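Local coordinates for cellulase (Uncultured bacterium, PDB 3WX5), which hydrolyses internal beta-1,4-glucosidic bonds of cellulose as a family 12 endoglucanase, at residues Leu94-Glu99 with Val239-Arg244; Leu124-Ser129 with Trp214-Val219; Gly139-Ile144 with Trp176-Ile181. All blocks are in the same frame, centred on the assembly; numbering follows the deposited sequence.

Contact 1: Leu94-Glu99 with Val239-Arg244; sequences LPLRVE and VTLTAR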
loop_
_atom_site.group_PDB
_atom_site.type_symbol
_atom_site.label_atom_id
_atom_site.label_comp_id
_atom_site.label_asym_id
_atom_site.label_seq_id
_atom_site.Cartn_x
_atom_site.Cartn_y
_atom_site.Cartn_z
ATOM N N LEU A 94 12.196 1.954 -10.184
ATOM C CA LEU A 94 12.613 1.375 -8.905
ATOM C C LEU A 94 13.314 0.028 -9.121
ATOM O O LEU A 94 13.100 -0.616 -10.149
ATOM C CB LEU A 94 11.409 1.220 -7.961
ATOM C CG LEU A 94 10.576 2.482 -7.694
ATOM C CD1 LEU A 94 9.245 2.075 -7.004
ATOM C CD2 LEU A 94 11.347 3.473 -6.818
ATOM N N PRO A 95 14.125 -0.417 -8.146
ATOM C CA PRO A 95 14.333 0.266 -6.877
ATOM C C PRO A 95 15.283 1.464 -7.016
ATOM O O PRO A 95 16.083 1.537 -7.956
ATOM C CB PRO A 95 14.941 -0.821 -5.980
ATOM C CG PRO A 95 15.611 -1.746 -6.911
ATOM C CD PRO A 95 14.734 -1.765 -8.149
ATOM N N LEU A 96 15.134 2.424 -6.117
ATOM C CA LEU A 96 15.902 3.659 -6.145
ATOM C C LEU A 96 16.203 4.013 -4.704
ATOM O O LEU A 96 15.321 3.914 -3.837
ATOM C CB LEU A 96 15.075 4.772 -6.769
ATOM C CG LEU A 96 15.757 6.143 -6.835
ATOM C CD1 LEU A 96 16.946 6.096 -7.814
ATOM C CD2 LEU A 96 14.756 7.208 -7.279
ATOM N N ARG A 97 17.442 4.416 -4.433
ATOM C CA ARG A 97 17.829 4.701 -3.063
ATOM C C ARG A 97 17.021 5.873 -2.525
ATOM O O ARG A 97 16.785 6.851 -3.238
ATOM C CB ARG A 97 19.323 5.029 -3.004
ATOM C CG ARG A 97 20.031 4.133 -2.063
ATOM C CD ARG A 97 21.526 4.172 -2.227
ATOM N NE ARG A 97 22.109 3.079 -1.457
ATOM C CZ ARG A 97 23.315 2.595 -1.692
ATOM N NH1 ARG A 97 24.051 3.159 -2.636
ATOM N NH2 ARG A 97 23.782 1.577 -0.975
ATOM N N VAL A 98 16.679 5.821 -1.245
ATOM C CA VAL A 98 15.933 6.922 -0.649
ATOM C C VAL A 98 16.629 8.266 -0.809
ATOM O O VAL A 98 16.000 9.259 -1.188
ATOM C CB VAL A 98 15.603 6.650 0.821
ATOM C CG1 VAL A 98 15.118 7.933 1.532
ATOM C CG2 VAL A 98 14.583 5.521 0.922
ATOM N N GLU A 99 17.956 8.282 -0.649
ATOM C CA GLU A 99 18.684 9.562 -0.748
ATOM C C GLU A 99 18.717 10.066 -2.220
ATOM O O GLU A 99 19.016 11.234 -2.478
ATOM C CB GLU A 99 20.111 9.382 -0.200
ATOM C CG GLU A 99 20.913 8.361 -0.998
ATOM C CD GLU A 99 22.335 8.115 -0.461
ATOM O OE1 GLU A 99 22.866 8.936 0.340
ATOM O OE2 GLU A 99 22.936 7.106 -0.879
ATOM N N VAL A 239 1.082 6.980 -9.837
ATOM C CA VAL A 239 2.282 7.324 -9.076
ATOM C C VAL A 239 3.226 8.072 -9.978
ATOM O O VAL A 239 3.355 7.712 -11.149
ATOM C CB VAL A 239 3.001 6.072 -8.572
ATOM C CG1 VAL A 239 4.324 6.491 -7.907
ATOM C CG2 VAL A 239 2.103 5.311 -7.585
ATOM N N THR A 240 3.821 9.156 -9.471
ATOM C CA THR A 240 4.831 9.882 -10.250
ATOM C C THR A 240 6.134 9.988 -9.467
ATOM O O THR A 240 6.179 10.574 -8.375
ATOM C CB THR A 240 4.367 11.305 -10.654
ATOM O OG1 THR A 240 3.147 11.221 -11.401
ATOM C CG2 THR A 240 5.444 11.973 -11.558
ATOM N N LEU A 241 7.185 9.390 -10.011
ATOM C CA LEU A 241 8.469 9.327 -9.330
ATOM C C LEU A 241 9.504 10.141 -10.111
ATOM O O LEU A 241 9.650 9.970 -11.328
ATOM C CB LEU A 241 8.940 7.876 -9.211
ATOM C CG LEU A 241 10.414 7.596 -8.847
ATOM C CD1 LEU A 241 10.729 8.034 -7.401
ATOM C CD2 LEU A 241 10.753 6.112 -9.041
ATOM N N THR A 242 10.293 10.922 -9.386
ATOM C CA THR A 242 11.420 11.629 -9.981
ATOM C C THR A 242 12.702 11.347 -9.221
ATOM O O THR A 242 12.766 11.543 -8.004
ATOM C CB THR A 242 11.178 13.158 -9.995
ATOM O OG1 THR A 242 9.835 13.409 -10.458
ATOM C CG2 THR A 242 12.162 13.808 -10.941
ATOM N N ALA A 243 13.738 10.957 -9.955
ATOM C CA ALA A 243 15.036 10.664 -9.345
ATOM C C ALA A 243 15.877 11.943 -9.323
ATOM O O ALA A 243 15.731 12.802 -10.213
ATOM C CB ALA A 243 15.763 9.563 -10.156
ATOM N N ARG A 244 16.796 12.048 -8.368
ATOM C CA ARG A 244 17.727 13.187 -8.317
ATOM C C ARG A 244 18.697 13.120 -9.521
ATOM O O ARG A 244 18.965 12.014 -10.011
ATOM C CB ARG A 244 18.531 13.160 -7.026
ATOM C CG ARG A 244 17.712 13.423 -5.767
ATOM C CD ARG A 244 18.611 13.679 -4.561
ATOM N NE ARG A 244 17.821 13.748 -3.330
ATOM C CZ ARG A 244 17.158 14.820 -2.906
ATOM N NH1 ARG A 244 17.270 16.002 -3.541
ATOM N NH2 ARG A 244 16.496 14.754 -1.746
HETATM O O HOH W 1 16.096 11.980 -0.776
#
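Leu96 and Leu241 each set CG anti to the backbone N (chi1 179° and 165°); the CB of both points toward the other segment, and the CD methyls then make the contact. The approach is branch to branch: CD2 of Leu96 lies 4.1 Å from CD1 of Leu241, and the same CD2 also meets CB of Ala243 at 3.9 Å. The other methyl of Leu241 serves a different partner, its CD2 standing 3.5 Å from CD2 of Leu94 where the two side chains cross obliquely. Leu241 is thus shared between two leucines, one methyl for each. No backbone hydrogen bond joins the segments; the CA atoms of Leu96 and Ala243 are 7.7 Å apart, too far for a strand pair. Such a separation, with side chains meeting between, fits facing layers of the family 12 beta-sandwich: strand 96-97 pairs with strand 215-225 in one sheet, strand 233-243 with strand 101-111 in the other, and the leucines meet between the sheets, near the C-terminal end of strand 233-243 and close to the surface. Polar contact is confined to the chain's C-terminal end. Arg244, extended from CG to NE, donates NE to the carbonyl O of Glu99 at 2.9 Å. That bond is bent, with an N-H...O angle of 135°, and the donor sits above the carbonyl plane. A water adds a second link, accepting from Arg244 NH2 at 3.0 Å and donating to Val98 O at 2.8 Å. Glu99 and Arg244 are both exposed, and Arg244 also touches Lys198 of helix 197-206.

Contact 2: Leu124-Ser129 with Trp214-Val219; sequences LWFSPS and WYLHAV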
loop_
_atom_site.group_PDB
_atom_site.type_symbol
_atom_site.label_atom_id
_atom_site.label_comp_id
_atom_site.label_asym_id
_atom_site.label_seq_id
_atom_site.Cartn_x
_atom_site.Cartn_y
_atom_site.Cartn_z
ATOM N N LEU A 124 4.466 1.104 1.367
ATOM C CA LEU A 124 5.713 1.241 0.603
ATOM C C LEU A 124 6.780 0.370 1.251
ATOM O O LEU A 124 6.920 0.363 2.481
ATOM C CB LEU A 124 6.193 2.707 0.625
ATOM C CG LEU A 124 5.488 3.713 -0.298
ATOM C CD1 LEU A 124 4.043 3.905 0.096
ATOM C CD2 LEU A 124 6.221 5.065 -0.241
ATOM N N TRP A 125 7.642 -0.232 0.424
ATOM C CA TRP A 125 8.552 -1.257 0.918
ATOM C C TRP A 125 9.980 -0.804 0.606
ATOM O O TRP A 125 10.268 -0.365 -0.511
ATOM C CB TRP A 125 8.272 -2.625 0.248
ATOM C CG TRP A 125 7.079 -3.344 0.808
ATOM C CD1 TRP A 125 5.855 -3.511 0.211
ATOM C CD2 TRP A 125 6.985 -3.968 2.096
ATOM N NE1 TRP A 125 5.028 -4.231 1.041
ATOM C CE2 TRP A 125 5.672 -4.468 2.225
ATOM C CE3 TRP A 125 7.892 -4.169 3.141
ATOM C CZ2 TRP A 125 5.263 -5.226 3.337
ATOM C CZ3 TRP A 125 7.466 -4.875 4.273
ATOM C CH2 TRP A 125 6.134 -5.323 4.390
ATOM N N PHE A 126 10.849 -0.942 1.599
ATOM C CA PHE A 126 12.254 -0.524 1.510
ATOM C C PHE A 126 13.185 -1.638 1.985
ATOM O O PHE A 126 12.863 -2.389 2.907
ATOM C CB PHE A 126 12.496 0.685 2.419
ATOM C CG PHE A 126 11.547 1.828 2.177
ATOM C CD1 PHE A 126 10.257 1.803 2.705
ATOM C CD2 PHE A 126 11.972 2.970 1.512
ATOM C CE1 PHE A 126 9.362 2.855 2.441
ATOM C CE2 PHE A 126 11.121 4.059 1.347
ATOM C CZ PHE A 126 9.822 4.009 1.855
ATOM N N SER A 127 14.408 -1.664 1.448
ATOM C CA SER A 127 15.419 -2.478 2.100
ATOM C C SER A 127 16.810 -2.157 1.584
ATOM O O SER A 127 16.946 -1.460 0.574
ATOM C CB SER A 127 15.135 -3.958 1.870
ATOM O OG SER A 127 15.800 -4.388 0.700
ATOM N N PRO A 128 17.840 -2.621 2.301
ATOM C CA PRO A 128 19.165 -2.219 1.877
ATOM C C PRO A 128 19.578 -2.936 0.611
ATOM O O PRO A 128 20.589 -2.575 0.006
ATOM C CB PRO A 128 20.065 -2.622 3.057
ATOM C CG PRO A 128 19.325 -3.683 3.761
ATOM C CD PRO A 128 17.860 -3.288 3.615
ATOM N N SER A 129 18.823 -3.958 0.228
ATOM C CA SER A 129 19.143 -4.752 -0.967
ATOM C C SER A 129 18.508 -4.251 -2.277
ATOM O O SER A 129 17.450 -3.598 -2.280
ATOM C CB SER A 129 18.815 -6.232 -0.714
ATOM O OG SER A 129 18.884 -6.981 -1.912
ATOM N N TRP A 214 18.826 2.935 2.178
ATOM C CA TRP A 214 17.952 1.829 1.765
ATOM C C TRP A 214 17.265 2.189 0.444
ATOM O O TRP A 214 17.098 3.366 0.144
ATOM C CB TRP A 214 16.906 1.536 2.842
ATOM C CG TRP A 214 17.486 0.896 4.083
ATOM C CD1 TRP A 214 18.765 0.437 4.258
ATOM C CD2 TRP A 214 16.820 0.724 5.347
ATOM N NE1 TRP A 214 18.921 -0.045 5.552
ATOM C CE2 TRP A 214 17.744 0.122 6.233
ATOM C CE3 TRP A 214 15.525 1.004 5.806
ATOM C CZ2 TRP A 214 17.417 -0.200 7.557
ATOM C CZ3 TRP A 214 15.196 0.674 7.102
ATOM C CH2 TRP A 214 16.125 0.050 7.957
ATOM N N TYR A 215 16.897 1.176 -0.339
ATOM C CA TYR A 215 16.134 1.373 -1.568
ATOM C C TYR A 215 14.640 1.331 -1.287
ATOM O O TYR A 215 14.186 0.432 -0.605
ATOM C CB TYR A 215 16.439 0.235 -2.519
ATOM C CG TYR A 215 17.862 0.304 -2.975
ATOM C CD1 TYR A 215 18.231 1.165 -4.018
ATOM C CD2 TYR A 215 18.855 -0.376 -2.296
ATOM C CE1 TYR A 215 19.560 1.276 -4.419
ATOM C CE2 TYR A 215 20.189 -0.261 -2.677
ATOM C CZ TYR A 215 20.528 0.572 -3.733
ATOM O OH TYR A 215 21.838 0.693 -4.109
ATOM N N LEU A 216 13.900 2.237 -1.924
ATOM C CA LEU A 216 12.465 2.083 -2.150
ATOM C C LEU A 216 12.234 1.076 -3.260
ATOM O O LEU A 216 12.754 1.250 -4.369
ATOM C CB LEU A 216 11.855 3.433 -2.530
ATOM C CG LEU A 216 10.379 3.415 -2.955
ATOM C CD1 LEU A 216 9.482 2.855 -1.821
ATOM C CD2 LEU A 216 9.943 4.845 -3.378
ATOM N N HIS A 217 11.508 -0.005 -2.956
ATOM C CA HIS A 217 11.240 -1.043 -3.969
ATOM C C HIS A 217 9.887 -0.931 -4.632
ATOM O O HIS A 217 9.737 -1.264 -5.810
ATOM C CB HIS A 217 11.349 -2.428 -3.322
ATOM C CG HIS A 217 12.756 -2.810 -3.008
ATOM N ND1 HIS A 217 13.613 -3.305 -3.974
ATOM C CD2 HIS A 217 13.501 -2.636 -1.891
ATOM C CE1 HIS A 217 14.784 -3.553 -3.418
ATOM N NE2 HIS A 217 14.751 -3.139 -2.161
ATOM N N ALA A 218 8.878 -0.511 -3.864
ATOM C CA ALA A 218 7.505 -0.601 -4.349
ATOM C C ALA A 218 6.652 0.447 -3.694
ATOM O O ALA A 218 6.766 0.656 -2.498
ATOM C CB ALA A 218 6.922 -1.996 -4.019
ATOM N N VAL A 219 5.745 1.036 -4.472
ATOM C CA VAL A 219 4.740 1.939 -3.933
ATOM C C VAL A 219 3.392 1.291 -4.256
ATOM O O VAL A 219 3.020 1.182 -5.451
ATOM C CB VAL A 219 4.814 3.325 -4.638
ATOM C CG1 VAL A 219 3.716 4.274 -4.096
ATOM C CG2 VAL A 219 6.201 3.940 -4.413
#
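Phe126 and Leu216 form the tightly packed, buried part of this antiparallel strand pair: CD1 of Leu216 lies over one face of the Phe126 ring, offset toward the rim, 4.0 Å from its centroid, a CH-pi contact. The same Leu216 CD1 also meets CB of Leu124 at 4.1 Å. Ile201 of helix 197-206 touches Leu124 and Phe126 from outside the pair. The backbone ladder shifts register by one at a beta bulge. Trp125 pairs with Ala218 but Phe126 with Leu216, making His217 the inserted residue; its psi of -36° departs from the extended values around it. His217 N donates to Trp125 O at 2.8 Å and Trp125 N to Ala218 O at 3.2 Å, whereas Ala218 N is buried with no partner in the model. Bulges of this kind usually accentuate strand twist, and this one lies in the curved sheet of the family 12 jelly roll. Still within the buried part, His217 NE2 reaches Ser127 OG through a long, weak bond of 3.3 Å, while that OG accepts from Ser129 N at 3.1 Å in an ST turn. Beyond Ser127, where Tyr215 N donates to Ser127 O at 2.8 Å, the contact opens to solvent. Here Pro128, exposed, lies side by side with the partly exposed Trp214, its CD over the face of the five-membered ring and Pro128 CB 3.5 Å from Trp214 CD1.

Contact 3: Gly139-Ile144 with Trp176-Ile181; sequences GAELMI and WDWNYI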
loop_
_atom_site.group_PDB
_atom_site.type_symbol
_atom_site.label_atom_id
_atom_site.label_comp_id
_atom_site.label_asym_id
_atom_site.label_seq_id
_atom_site.Cartn_x
_atom_site.Cartn_y
_atom_site.Cartn_z
ATOM N N GLY A 139 14.872 -4.094 6.340
ATOM C CA GLY A 139 14.413 -2.815 5.780
ATOM C C GLY A 139 13.213 -2.250 6.509
ATOM O O GLY A 139 13.251 -2.119 7.720
ATOM N N ALA A 140 12.237 -1.735 5.754
ATOM C CA ALA A 140 11.123 -1.011 6.382
ATOM C C ALA A 140 9.873 -1.111 5.522
ATOM O O ALA A 140 9.927 -1.402 4.317
ATOM C CB ALA A 140 11.477 0.470 6.608
ATOM N N GLU A 141 8.741 -0.886 6.179
ATOM C CA GLU A 141 7.462 -0.792 5.526
ATOM C C GLU A 141 6.858 0.506 6.028
ATOM O O GLU A 141 6.795 0.739 7.250
ATOM C CB GLU A 141 6.562 -1.963 5.955
ATOM C CG GLU A 141 5.103 -1.835 5.481
ATOM C CD GLU A 141 4.211 -2.959 6.012
ATOM O OE1 GLU A 141 4.642 -3.730 6.900
ATOM O OE2 GLU A 141 3.075 -3.088 5.518
ATOM N N LEU A 142 6.416 1.336 5.087
ATOM C CA LEU A 142 5.790 2.604 5.432
ATOM C C LEU A 142 4.360 2.613 4.917
ATOM O O LEU A 142 4.115 2.464 3.720
ATOM C CB LEU A 142 6.595 3.776 4.862
ATOM C CG LEU A 142 6.188 5.190 5.287
ATOM C CD1 LEU A 142 7.356 6.201 5.061
ATOM C CD2 LEU A 142 4.945 5.641 4.541
ATOM N N MET A 143 3.416 2.680 5.842
ATOM C CA MET A 143 2.007 2.705 5.484
ATOM C C MET A 143 1.432 4.116 5.657
ATOM O O MET A 143 1.823 4.850 6.567
ATOM C CB MET A 143 1.197 1.740 6.363
ATOM C CG MET A 143 1.689 0.295 6.388
ATOM S SD MET A 143 0.309 -0.850 6.772
ATOM C CE MET A 143 -0.606 -0.927 5.204
ATOM N N ILE A 144 0.381 4.399 4.893
ATOM C CA ILE A 144 -0.340 5.664 5.026
ATOM C C ILE A 144 -1.809 5.327 4.997
ATOM O O ILE A 144 -2.323 4.929 3.949
ATOM C CB ILE A 144 -0.039 6.620 3.877
ATOM C CG1 ILE A 144 1.467 6.922 3.840
ATOM C CG2 ILE A 144 -0.818 7.938 4.091
ATOM C CD1 ILE A 144 1.943 7.667 2.587
ATOM N N TRP A 176 10.141 -4.772 14.007
ATOM C CA TRP A 176 9.940 -6.169 13.670
ATOM C C TRP A 176 11.161 -6.650 12.876
ATOM O O TRP A 176 12.248 -6.125 13.055
ATOM C CB TRP A 176 8.652 -6.326 12.840
ATOM C CG TRP A 176 7.348 -6.017 13.589
ATOM C CD1 TRP A 176 7.129 -6.061 14.938
ATOM C CD2 TRP A 176 6.096 -5.660 12.992
ATOM N NE1 TRP A 176 5.820 -5.704 15.218
ATOM C CE2 TRP A 176 5.176 -5.433 14.040
ATOM C CE3 TRP A 176 5.702 -5.386 11.683
ATOM C CZ2 TRP A 176 3.843 -5.110 13.801
ATOM C CZ3 TRP A 176 4.391 -5.016 11.442
ATOM C CH2 TRP A 176 3.478 -4.868 12.503
ATOM N N ASP A 177 11.016 -7.687 12.063
ATOM C CA ASP A 177 12.139 -8.063 11.172
ATOM C C ASP A 177 12.491 -6.923 10.218
ATOM O O ASP A 177 13.610 -6.873 9.658
ATOM C CB ASP A 177 11.830 -9.332 10.347
ATOM C CG ASP A 177 12.104 -10.621 11.125
ATOM O OD1 ASP A 177 12.683 -10.538 12.223
ATOM O OD2 ASP A 177 11.719 -11.715 10.649
ATOM N N TRP A 178 11.487 -6.108 9.932
ATOM C CA TRP A 178 11.669 -4.826 9.252
ATOM C C TRP A 178 11.107 -3.735 10.150
ATOM O O TRP A 178 10.415 -4.030 11.108
ATOM C CB TRP A 178 10.921 -4.851 7.903
ATOM C CG TRP A 178 9.397 -5.022 8.029
ATOM C CD1 TRP A 178 8.456 -4.058 7.860
ATOM C CD2 TRP A 178 8.674 -6.248 8.260
ATOM N NE1 TRP A 178 7.174 -4.590 8.022
ATOM C CE2 TRP A 178 7.295 -5.926 8.300
ATOM C CE3 TRP A 178 9.063 -7.591 8.436
ATOM C CZ2 TRP A 178 6.305 -6.894 8.493
ATOM C CZ3 TRP A 178 8.085 -8.541 8.684
ATOM C CH2 TRP A 178 6.719 -8.195 8.688
ATOM N N ASN A 179 11.447 -2.475 9.883
ATOM C CA ASN A 179 10.848 -1.391 10.646
ATOM C C ASN A 179 9.504 -1.072 10.018
ATOM O O ASN A 179 9.413 -0.834 8.814
ATOM C CB ASN A 179 11.720 -0.123 10.585
ATOM C CG ASN A 179 12.981 -0.201 11.444
ATOM O OD1 ASN A 179 13.884 0.650 11.309
ATOM N ND2 ASN A 179 13.024 -1.152 12.382
ATOM N N TYR A 180 8.465 -1.007 10.850
ATOM C CA TYR A 180 7.113 -0.708 10.379
ATOM C C TYR A 180 6.749 0.688 10.836
ATOM O O TYR A 180 6.811 0.987 12.034
ATOM C CB TYR A 180 6.139 -1.697 10.998
ATOM C CG TYR A 180 4.662 -1.370 10.840
ATOM C CD1 TYR A 180 3.921 -1.927 9.804
ATOM C CD2 TYR A 180 3.978 -0.684 11.843
ATOM C CE1 TYR A 180 2.531 -1.701 9.680
ATOM C CE2 TYR A 180 2.563 -0.443 11.742
ATOM C CZ TYR A 180 1.858 -0.981 10.673
ATOM O OH TYR A 180 0.481 -0.858 10.619
ATOM N N ILE A 181 6.441 1.565 9.891
ATOM C CA ILE A 181 5.991 2.911 10.233
ATOM C C ILE A 181 4.633 3.154 9.598
ATOM O O ILE A 181 4.456 2.932 8.405
ATOM C CB ILE A 181 6.948 4.027 9.716
ATOM C CG1 ILE A 181 8.431 3.647 9.924
ATOM C CG2 ILE A 181 6.646 5.321 10.479
ATOM C CD1 ILE A 181 9.109 3.064 8.668
#
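A parallel strand pair in the larger sheet of the family 12 sandwich joins Ala140-Leu142 to Asn179-Ile181, with N-to-C directions only 8° apart. Four backbone bonds zip it in the staggered parallel pattern, all of 2.7-2.8 Å: Asn179 N to Gly139 O, Glu141 N to Asn179 O, Ile181 N to Glu141 O and Met143 N to Ile181 O. Glu141 has more of its surface covered by the partner segment than any other residue here, and its chain, extended beyond CG, runs alongside both Trp178 and Tyr180. OE1 accepts from Trp178 NE1 at 2.9 Å through its anti lone pair, the one turned away from OE2. In Trp178, on the loop before the strand, chi1 of 63° puts CG in the crowded position between backbone N and carbonyl carbon; the indole lies alongside the Glu141 chain with NE1 near OE1. The same Glu141 OE1 meets the edge of Tyr180, 3.5 Å from CD1 and in the ring plane, while carboxylate and ring stand 84° apart. OE2 lies near Asp123 OD1. Farther along this face, Met143 SD comes to 3.8 Å from Tyr180 CE1, an oblique Met-aromatic contact, and Tyr180 OH is held by Gly155 N. On the other face, Ile181 CD1 packs on Ala140 CB at 4.1 Å, with Asn179 beside Ala140. Trp176 lays ring atoms over faces of both Trp178 and Tyr180. The Glu-Leu-Met-Ile run beginning at Glu141 matches the family 12 motif that carries the nucleophile, so Glu141 probably corresponds to that residue, on the cleft face of the jelly roll.

From the N terminus, the chain supplies Leu94-Glu99, then Leu124-Ser129 and Gly139-Ile144 before any loop is closed. Trp176-Ile181 returns first and closes contact 3, the innermost loop; Trp214-Val219 next closes contact 2 around it, and Val239-Arg244 closes contact 1 around both. The three are concentric and none cross. Contacts 2 and 3 are neighbours in one sheet, because strands 117-127 and 140-149 pair directly: Leu124 N lies 2.7 Å from Leu142 O. Strand 96-97 borders strand 215-225 in the same sheet, with Leu96 O 2.9 Å from Leu216 N. Contact 1 alone passes to the other sheet, joining the sandwich's two layers.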